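Local coordinates for protein Lpg2148(MvcA) (Legionella pneumophila subsp. pneumophila str. Philadelphia 1, PDB 6K11) that probably acts as a deamidase-type deubiquitinase that removes ubiquitin from the conjugating enzyme UBE2N during Legionella infection, at residues K13-S18 / Q344-F349; Y19-T24 / E363-R368; E37-S42 / L371-H376. All blocks are in the same frame, centred on the assembly; numbering follows the deposited sequence.

Overall arrangement
Joining the N- and C-terminal parts of a chain by helix packing is illustrated by three contacts between roughly the first and last forty residues. Interaction 1 sets helix 4-19 against helix 336-351; interaction 2 sets the following turn, and interaction 3 helix 28-39, against helix 358-381. Both sides advance along the sequence together. The centres of interactions 1 and 2 lie about 11 Å apart, and the two contacts touch through Gln347 and Tyr19; the centre of interaction 3 is about 18 Å from that of interaction 2 and about 28 Å from that of interaction 1. All lie in a peripheral helical region where N-terminal helices pack against C-terminal ones; the intervening chain forms both β-sheets.

Interaction 1: residues K13-S18 / Q344-F349; sequences KSMSQS and QETQEF
Met15 and Gln347 are the residues of segments 13-18 and 344-349 whose CA atoms come nearest, 7.8 Å apart, and the two helical segments run in broadly the same direction. Nearly everything that the first segment offers the second is one side chain. Met15 reaches straight out from its helix and turns only at its last torsion (chi3 61°), which swings the methyl onto the backbone of the partner: Met15 CE rests 3.7 Å from Gln347 N. The same methyl lies 3.9 Å from Thr346 CG2 and 4.0 Å from Gln347 CB, so it sits at the junction of two consecutive residues. The Met15 side chain also touches Leu343 and Ile350, and with Thr346 and Gln347 these residues have the i, i+3, i+4, i+7 spacing of a knobs-into-holes socket, Met15 being the knob. Here the principle of helix packing is met with an unbranched knob, bent at its last torsion.

Gln347 closes one side of that socket. Its CG stands trans to the backbone N, and a bend at chi2 (71°) brings the amide back across the methionine, with Gln347 OE1 3.6 Å from Met15 CG and 3.9 Å from Met15 SD. These are van der Waals contacts; the other end of the amide does the bonding, since NE2 is held by Asp351 one turn on and by the hydroxyl of Tyr19. Thr346 turns its methyl branch to the contact while its OG1 bonds to the carbonyl oxygen of Asn342 in its own helix. Away from this interface, Lys13 forms salt bridges with Asp268, Asp270 and Glu271, and Ser16 and Gln17 pack on helix 261-266.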
loop_
_atom_site.group_PDB
_atom_site.type_symbol
_atom_site.label_atom_id
_atom_site.label_comp_id
_atom_site.label_asym_id
_atom_site.label_seq_id
_atom_site.Cartn_x
_atom_site.Cartn_y
_atom_site.Cartn_z
ATOM N N LYS A 13 2.523 -18.093 -11.089
ATOM C CA LYS A 13 1.193 -18.370 -10.559
ATOM C C LYS A 13 1.144 -19.736 -9.879
ATOM O O LYS A 13 0.635 -19.867 -8.757
ATOM C CB LYS A 13 0.144 -18.276 -11.673
ATOM C CG LYS A 13 -1.229 -18.791 -11.253
ATOM C CD LYS A 13 -2.315 -18.346 -12.209
ATOM C CE LYS A 13 -3.686 -18.798 -11.723
ATOM N NZ LYS A 13 -4.776 -18.244 -12.558
ATOM N N SER A 14 1.684 -20.771 -10.538
ATOM C CA SER A 14 1.624 -22.110 -9.960
ATOM C C SER A 14 2.379 -22.176 -8.631
ATOM O O SER A 14 1.894 -22.766 -7.653
ATOM C CB SER A 14 2.170 -23.131 -10.966
ATOM O OG SER A 14 2.126 -24.434 -10.413
ATOM N N MET A 15 3.547 -21.545 -8.568
ATOM C CA MET A 15 4.377 -21.584 -7.363
ATOM C C MET A 15 3.750 -20.796 -6.216
ATOM O O MET A 15 3.791 -21.229 -5.057
ATOM C CB MET A 15 5.777 -21.025 -7.668
ATOM C CG MET A 15 6.721 -21.967 -8.485
ATOM S SD MET A 15 8.374 -21.244 -8.741
ATOM C CE MET A 15 8.911 -21.069 -7.043
ATOM N N SER A 16 3.209 -19.616 -6.507
ATOM C CA SER A 16 2.533 -18.846 -5.461
ATOM C C SER A 16 1.295 -19.576 -4.927
ATOM O O SER A 16 1.052 -19.597 -3.711
ATOM C CB SER A 16 2.174 -17.458 -5.993
ATOM O OG SER A 16 1.428 -16.740 -5.003
ATOM N N GLN A 17 0.500 -20.187 -5.815
ATOM C CA GLN A 17 -0.646 -20.980 -5.363
ATOM C C GLN A 17 -0.227 -22.049 -4.359
ATOM O O GLN A 17 -0.933 -22.298 -3.373
ATOM C CB GLN A 17 -1.354 -21.663 -6.539
ATOM C CG GLN A 17 -2.153 -20.770 -7.458
ATOM C CD GLN A 17 -2.648 -21.519 -8.675
ATOM O OE1 GLN A 17 -2.076 -22.538 -9.070
ATOM N NE2 GLN A 17 -3.719 -21.021 -9.280
ATOM N N SER A 18 0.905 -22.718 -4.618
ATOM C CA SER A 18 1.311 -23.849 -3.793
ATOM C C SER A 18 2.045 -23.417 -2.527
ATOM O O SER A 18 1.858 -24.036 -1.478
ATOM C CB SER A 18 2.183 -24.816 -4.616
ATOM O OG SER A 18 1.381 -25.530 -5.558
ATOM N N GLN A 344 13.217 -20.616 -10.664
ATOM C CA GLN A 344 13.775 -21.941 -10.413
ATOM C C GLN A 344 14.663 -21.951 -9.172
ATOM O O GLN A 344 14.684 -22.943 -8.432
ATOM C CB GLN A 344 14.564 -22.441 -11.631
ATOM C CG GLN A 344 15.036 -23.890 -11.486
ATOM C CD GLN A 344 13.968 -24.830 -10.872
ATOM O OE1 GLN A 344 12.796 -24.850 -11.301
ATOM N NE2 GLN A 344 14.374 -25.602 -9.863
ATOM N N GLU A 345 15.405 -20.869 -8.922
ATOM C CA GLU A 345 16.202 -20.807 -7.697
ATOM C C GLU A 345 15.314 -20.728 -6.461
ATOM O O GLU A 345 15.646 -21.299 -5.420
ATOM C CB GLU A 345 17.156 -19.621 -7.732
ATOM C CG GLU A 345 18.370 -19.868 -8.629
ATOM C CD GLU A 345 19.114 -18.600 -8.985
ATOM O OE1 GLU A 345 18.675 -17.495 -8.581
ATOM O OE2 GLU A 345 20.139 -18.713 -9.690
ATOM N N THR A 346 14.171 -20.053 -6.559
ATOM C CA THR A 346 13.221 -20.080 -5.449
ATOM C C THR A 346 12.662 -21.484 -5.248
ATOM O O THR A 346 12.524 -21.946 -4.111
ATOM C CB THR A 346 12.121 -19.068 -5.725
ATOM O OG1 THR A 346 12.733 -17.784 -5.869
ATOM C CG2 THR A 346 11.111 -19.032 -4.578
ATOM N N GLN A 347 12.362 -22.189 -6.350
ATOM C CA GLN A 347 11.861 -23.556 -6.258
ATOM C C GLN A 347 12.871 -24.474 -5.582
ATOM O O GLN A 347 12.490 -25.363 -4.808
ATOM C CB GLN A 347 11.493 -24.079 -7.653
ATOM C CG GLN A 347 10.921 -25.505 -7.660
ATOM C CD GLN A 347 9.512 -25.569 -7.067
ATOM O OE1 GLN A 347 8.574 -24.983 -7.611
ATOM N NE2 GLN A 347 9.365 -26.270 -5.944
ATOM N N GLU A 348 14.166 -24.293 -5.882
ATOM C CA GLU A 348 15.209 -25.093 -5.240
ATOM C C GLU A 348 15.283 -24.821 -3.737
ATOM O O GLU A 348 15.486 -25.747 -2.931
ATOM C CB GLU A 348 16.564 -24.814 -5.919
ATOM C CG GLU A 348 16.592 -25.231 -7.405
ATOM C CD GLU A 348 17.881 -24.834 -8.148
ATOM O OE1 GLU A 348 18.937 -24.647 -7.496
ATOM O OE2 GLU A 348 17.831 -24.723 -9.395
ATOM N N PHE A 349 15.120 -23.558 -3.337
ATOM C CA PHE A 349 15.043 -23.227 -1.912
ATOM C C PHE A 349 13.856 -23.926 -1.252
ATOM O O PHE A 349 13.988 -24.503 -0.167
ATOM C CB PHE A 349 14.948 -21.705 -1.754
ATOM C CG PHE A 349 14.446 -21.234 -0.406
ATOM C CD1 PHE A 349 15.290 -21.206 0.698
ATOM C CD2 PHE A 349 13.140 -20.754 -0.264
ATOM C CE1 PHE A 349 14.831 -20.750 1.929
ATOM C CE2 PHE A 349 12.687 -20.285 0.957
ATOM C CZ PHE A 349 13.529 -20.285 2.053
#

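Interaction 2: residues Y19-T24 / E363-R368; sequences YGVMMT and ENYRNR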
loop_
_atom_site.group_PDB
_atom_site.type_symbol
_atom_site.label_atom_id
_atom_site.label_comp_id
_atom_site.label_asym_id
_atom_site.label_seq_id
_atom_site.Cartn_x
_atom_site.Cartn_y
_atom_site.Cartn_z
ATOM N N TYR A 19 2.872 -22.356 -2.580
ATOM C CA TYR A 19 3.879 -22.154 -1.544
ATOM C C TYR A 19 3.749 -20.878 -0.727
ATOM O O TYR A 19 4.517 -20.716 0.233
ATOM C CB TYR A 19 5.286 -22.190 -2.159
ATOM C CG TYR A 19 5.584 -23.490 -2.867
ATOM C CD1 TYR A 19 5.494 -24.706 -2.199
ATOM C CD2 TYR A 19 5.964 -23.498 -4.212
ATOM C CE1 TYR A 19 5.768 -25.908 -2.853
ATOM C CE2 TYR A 19 6.226 -24.684 -4.870
ATOM C CZ TYR A 19 6.146 -25.879 -4.194
ATOM O OH TYR A 19 6.445 -27.041 -4.872
ATOM N N GLY A 20 2.830 -19.968 -1.074
ATOM C CA GLY A 20 2.566 -18.770 -0.290
ATOM C C GLY A 20 3.770 -17.984 0.207
ATOM O O GLY A 20 4.559 -17.451 -0.588
ATOM N N VAL A 21 3.912 -17.908 1.535
ATOM C CA VAL A 21 4.944 -17.087 2.157
ATOM C C VAL A 21 6.356 -17.525 1.768
ATOM O O VAL A 21 7.287 -16.711 1.822
ATOM C CB VAL A 21 4.763 -17.094 3.697
ATOM C CG1 VAL A 21 5.026 -18.489 4.272
ATOM C CG2 VAL A 21 5.645 -16.044 4.366
ATOM N N MET A 22 6.543 -18.788 1.375
ATOM C CA MET A 22 7.882 -19.264 1.029
ATOM C C MET A 22 8.444 -18.547 -0.198
ATOM O O MET A 22 9.662 -18.570 -0.412
ATOM C CB MET A 22 7.872 -20.781 0.768
ATOM C CG MET A 22 7.452 -21.660 1.944
ATOM S SD MET A 22 7.416 -23.409 1.600
ATOM C CE MET A 22 9.190 -23.852 1.817
ATOM N N MET A 23 7.589 -17.904 -1.005
ATOM C CA MET A 23 8.050 -17.281 -2.243
ATOM C C MET A 23 9.001 -16.107 -2.024
ATOM O O MET A 23 9.696 -15.724 -2.971
ATOM C CB MET A 23 6.849 -16.838 -3.082
ATOM C CG MET A 23 5.960 -18.010 -3.498
ATOM S SD MET A 23 6.847 -19.047 -4.696
ATOM C CE MET A 23 6.964 -17.799 -5.989
ATOM N N THR A 24 9.049 -15.517 -0.818
ATOM C CA THR A 24 10.030 -14.466 -0.533
ATOM C C THR A 24 11.469 -14.968 -0.603
ATOM O O THR A 24 12.387 -14.171 -0.835
ATOM C CB THR A 24 9.815 -13.874 0.867
ATOM O OG1 THR A 24 10.159 -14.871 1.847
ATOM C CG2 THR A 24 8.376 -13.442 1.059
ATOM N N GLU A 363 4.085 -25.595 6.332
ATOM C CA GLU A 363 4.038 -25.808 7.783
ATOM C C GLU A 363 5.437 -25.977 8.375
ATOM O O GLU A 363 5.700 -25.519 9.491
ATOM C CB GLU A 363 3.190 -27.031 8.136
ATOM C CG GLU A 363 1.666 -26.833 7.938
ATOM C CD GLU A 363 1.144 -25.596 8.640
ATOM O OE1 GLU A 363 1.219 -25.537 9.897
ATOM O OE2 GLU A 363 0.679 -24.668 7.936
ATOM N N ASN A 364 6.334 -26.668 7.663
ATOM C CA ASN A 364 7.720 -26.760 8.129
ATOM C C ASN A 364 8.345 -25.375 8.249
ATOM O O ASN A 364 9.017 -25.067 9.246
ATOM C CB ASN A 364 8.528 -27.639 7.173
ATOM C CG ASN A 364 10.027 -27.652 7.496
ATOM O OD1 ASN A 364 10.834 -26.972 6.833
ATOM N ND2 ASN A 364 10.405 -28.429 8.512
ATOM N N TYR A 365 8.124 -24.525 7.238
ATOM C CA TYR A 365 8.662 -23.170 7.243
ATOM C C TYR A 365 8.098 -22.353 8.403
ATOM O O TYR A 365 8.840 -21.658 9.111
ATOM C CB TYR A 365 8.340 -22.506 5.906
ATOM C CG TYR A 365 8.927 -21.135 5.710
ATOM C CD1 TYR A 365 10.246 -20.977 5.260
ATOM C CD2 TYR A 365 8.164 -19.999 5.927
ATOM C CE1 TYR A 365 10.773 -19.711 5.072
ATOM C CE2 TYR A 365 8.677 -18.739 5.723
ATOM C CZ TYR A 365 9.986 -18.601 5.297
ATOM O OH TYR A 365 10.483 -17.336 5.117
ATOM N N ARG A 366 6.772 -22.394 8.581
ATOM C CA ARG A 366 6.142 -21.683 9.692
ATOM C C ARG A 366 6.671 -22.164 11.036
ATOM O O ARG A 366 6.917 -21.356 11.937
ATOM C CB ARG A 366 4.624 -21.878 9.659
ATOM C CG ARG A 366 3.885 -21.106 8.599
ATOM C CD ARG A 366 2.487 -21.711 8.452
ATOM N NE ARG A 366 1.613 -20.809 7.718
ATOM C CZ ARG A 366 0.364 -21.090 7.358
ATOM N NH1 ARG A 366 -0.182 -22.271 7.655
ATOM N NH2 ARG A 366 -0.336 -20.177 6.699
ATOM N N ASN A 367 6.804 -23.480 11.206
ATOM C CA ASN A 367 7.226 -24.010 12.501
ATOM C C ASN A 367 8.667 -23.610 12.812
ATOM O O ASN A 367 8.998 -23.299 13.964
ATOM C CB ASN A 367 7.059 -25.534 12.537
ATOM C CG ASN A 367 5.579 -25.965 12.481
ATOM O OD1 ASN A 367 4.682 -25.143 12.619
ATOM N ND2 ASN A 367 5.338 -27.246 12.267
ATOM N N ARG A 368 9.532 -23.574 11.792
ATOM C CA ARG A 368 10.917 -23.178 12.017
ATOM C C ARG A 368 11.037 -21.682 12.279
ATOM O O ARG A 368 11.890 -21.269 13.065
ATOM C CB ARG A 368 11.796 -23.592 10.827
ATOM C CG ARG A 368 11.938 -25.109 10.680
ATOM C CD ARG A 368 12.346 -25.534 9.261
ATOM N NE ARG A 368 13.599 -24.926 8.821
ATOM C CZ ARG A 368 14.198 -25.226 7.672
ATOM N NH1 ARG A 368 13.652 -26.125 6.857
ATOM N NH2 ARG A 368 15.333 -24.628 7.334
#
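Tyr365 of helix 358-381 inserts its ring against Val21 and Met22, in the 3-10 turn that follows helix 4-19. Gly20 breaks the helix with a positive phi of 45°, and the chain then winds through Val21 to Thr24 on its way to helix 28-39. This is helix-to-turn packing: a tyrosine of the C-terminal helix lies against the 3-10 turn that connects helices 4-19 and 28-39.

The apolar contacts are made to different parts of the ring, which is carried out to the turn with Tyr365 CG opposite its backbone N (chi1 -175°). Met22 lies over one face, its CG 4.1 Å from Tyr365 CG, and the two side chains pass in opposite directions. Val21 approaches obliquely with one branch, CG1, which is 3.9 Å from Tyr365 CD2 and equally near CE2. Phe349, Ala28 and Leu31 also touch Tyr365, bringing helices 336-351 and 28-39 to the same ring.

The polar contacts gather near Val26. The tyrosine hydroxyl bonds to the carbonyl oxygen of Val26, just past the turn. Thr24 OG1 comes no nearer to Tyr365 OH than 4.1 Å; it bonds to Val26 N, as in an ST turn, and makes a weak bond to the carbonyl oxygen of Val21.

Two side-chain bonds run along the helix itself. Arg366 NH1 forms a salt bridge of 2.6 Å with Glu363 OE2, and Arg366 NH2 bonds weakly to the carbonyl oxygen of Met64. Arg368 NH1 donates to Asn364 OD1 at 2.9 Å with an N-H...O angle of 152°, meeting a lone pair in the carbonyl plane.

Interaction 3: residues E37-S42 / L371-H376; sequences ERSIPS and LAMTEH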
loop_
_atom_site.group_PDB
_atom_site.type_symbol
_atom_site.label_atom_id
_atom_site.label_comp_id
_atom_site.label_asym_id
_atom_site.label_seq_id
_atom_site.Cartn_x
_atom_site.Cartn_y
_atom_site.Cartn_z
ATOM N N GLU A 37 13.173 -9.485 16.757
ATOM C CA GLU A 37 13.783 -8.170 16.954
ATOM C C GLU A 37 12.772 -7.044 16.751
ATOM O O GLU A 37 12.839 -6.018 17.441
ATOM C CB GLU A 37 15.011 -8.025 16.039
ATOM C CG GLU A 37 16.171 -8.973 16.472
ATOM C CD GLU A 37 17.345 -9.039 15.494
ATOM O OE1 GLU A 37 17.541 -8.089 14.705
ATOM O OE2 GLU A 37 18.074 -10.058 15.522
ATOM N N ARG A 38 11.794 -7.240 15.863
ATOM C CA ARG A 38 10.729 -6.252 15.710
ATOM C C ARG A 38 9.819 -6.206 16.939
ATOM O O ARG A 38 9.227 -5.160 17.223
ATOM C CB ARG A 38 9.918 -6.544 14.445
ATOM C CG ARG A 38 8.868 -5.487 14.134
ATOM C CD ARG A 38 8.018 -5.808 12.900
ATOM N NE ARG A 38 8.751 -6.564 11.884
ATOM C CZ ARG A 38 8.383 -7.753 11.401
ATOM N NH1 ARG A 38 9.128 -8.349 10.478
ATOM N NH2 ARG A 38 7.275 -8.349 11.837
ATOM N N SER A 39 9.706 -7.313 17.680
ATOM C CA SER A 39 8.859 -7.384 18.870
ATOM C C SER A 39 9.520 -6.854 20.145
ATOM O O SER A 39 8.801 -6.441 21.064
ATOM C CB SER A 39 8.418 -8.834 19.122
ATOM O OG SER A 39 7.488 -9.261 18.142
ATOM N N ILE A 40 10.862 -6.875 20.221
ATOM C CA ILE A 40 11.565 -6.435 21.432
ATOM C C ILE A 40 11.070 -5.094 21.966
ATOM O O ILE A 40 10.814 -4.998 23.177
ATOM C CB ILE A 40 13.090 -6.436 21.185
ATOM C CG1 ILE A 40 13.679 -7.837 21.376
ATOM C CG2 ILE A 40 13.785 -5.418 22.089
ATOM C CD1 ILE A 40 13.658 -8.322 22.794
ATOM N N PRO A 41 10.922 -4.032 21.161
ATOM C CA PRO A 41 10.493 -2.741 21.728
ATOM C C PRO A 41 9.121 -2.779 22.386
ATOM O O PRO A 41 8.778 -1.839 23.116
ATOM C CB PRO A 41 10.495 -1.802 20.514
ATOM C CG PRO A 41 11.418 -2.457 19.530
ATOM C CD PRO A 41 11.173 -3.919 19.710
ATOM N N SER A 42 8.328 -3.822 22.153
ATOM C CA SER A 42 7.002 -3.945 22.742
ATOM C C SER A 42 6.999 -4.696 24.068
ATOM O O SER A 42 5.946 -4.789 24.709
ATOM C CB SER A 42 6.051 -4.641 21.765
ATOM O OG SER A 42 5.824 -3.839 20.622
ATOM N N LEU A 371 9.949 -21.264 16.020
ATOM C CA LEU A 371 11.029 -21.687 16.902
ATOM C C LEU A 371 12.150 -20.651 16.938
ATOM O O LEU A 371 12.640 -20.284 18.014
ATOM C CB LEU A 371 11.554 -23.043 16.445
ATOM C CG LEU A 371 12.766 -23.505 17.244
ATOM C CD1 LEU A 371 12.329 -23.841 18.675
ATOM C CD2 LEU A 371 13.448 -24.683 16.575
ATOM N N ALA A 372 12.572 -20.166 15.768
ATOM C CA ALA A 372 13.645 -19.174 15.723
ATOM C C ALA A 372 13.241 -17.890 16.439
ATOM O O ALA A 372 14.043 -17.290 17.176
ATOM C CB ALA A 372 14.031 -18.880 14.272
ATOM N N MET A 373 12.006 -17.442 16.222
ATOM C CA MET A 373 11.516 -16.253 16.912
ATOM C C MET A 373 11.552 -16.447 18.425
ATOM O O MET A 373 12.026 -15.572 19.165
ATOM C CB MET A 373 10.091 -15.921 16.439
ATOM C CG MET A 373 9.501 -14.652 17.067
ATOM S SD MET A 373 7.773 -14.272 16.621
ATOM C CE MET A 373 7.466 -12.892 17.731
ATOM N N THR A 374 11.059 -17.594 18.902
ATOM C CA THR A 374 10.963 -17.824 20.342
ATOM C C THR A 374 12.348 -17.910 20.978
ATOM O O THR A 374 12.614 -17.290 22.015
ATOM C CB THR A 374 10.178 -19.105 20.618
ATOM O OG1 THR A 374 8.888 -19.024 19.989
ATOM C CG2 THR A 374 9.994 -19.298 22.113
ATOM N N GLU A 375 13.250 -18.681 20.365
ATOM C CA GLU A 375 14.590 -18.818 20.924
ATOM C C GLU A 375 15.340 -17.489 20.891
ATOM O O GLU A 375 16.043 -17.141 21.848
ATOM C CB GLU A 375 15.344 -19.923 20.180
ATOM C CG GLU A 375 14.669 -21.292 20.344
ATOM C CD GLU A 375 15.434 -22.454 19.714
ATOM O OE1 GLU A 375 15.218 -23.617 20.144
ATOM O OE2 GLU A 375 16.238 -22.212 18.780
ATOM N N HIS A 376 15.170 -16.708 19.818
ATOM C CA HIS A 376 15.852 -15.421 19.729
ATOM C C HIS A 376 15.326 -14.445 20.778
ATOM O O HIS A 376 16.101 -13.703 21.399
ATOM C CB HIS A 376 15.701 -14.849 18.314
ATOM C CG HIS A 376 16.731 -13.821 17.952
ATOM N ND1 HIS A 376 18.079 -13.993 18.201
ATOM C CD2 HIS A 376 16.610 -12.605 17.364
ATOM C CE1 HIS A 376 18.742 -12.932 17.774
ATOM N NE2 HIS A 376 17.877 -12.075 17.264
#
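Glu37 and His376 supply the one hydrogen bond between these segments. His376 NE2 donates to Glu37 OE2 at 2.7 Å, with an angle of 150° at the hydrogen, so the bond is short though somewhat bent. Glu37 OE2 comes to the edge of the imidazole, tilted 16° from the ring plane, and presents its anti lone pair, the one facing away from its sister oxygen. Carboxylate and ring are turned 43° against each other. The aliphatic part of the glutamate takes a share as well: Glu37 CG lies 3.8 Å from His376 CD2, so the chain leans on the rim of the ring while its tip bonds. Such a carboxylate would be expected to favour the protonated imidazole.

Deeper in, Met373 stretches out fully, and its CE stops 3.7 Å from Ser39 OG. This is a van der Waals contact of a methyl with a hydroxyl; the hydroxyl makes weak bonds to the carbonyl oxygen of Gln35 and to Glu56.

Helices 28-39, 358-381 and 49-64 pack together here as a three-helix assembly, and the buried contact of Met373 with Ser39 lies beside the partly exposed bond of Glu37 with His376. Met373 also touches Val57 and Val60 of helix 49-64.

The His376 side chain, its CG trans to the backbone N, also packs on Gln33 and Ala36 of helix 28-39. Glu37 in turn packs on Leu380, one turn beyond His376, and Ile40 extends the apolar contact to Leu377, Leu380 and Leu381.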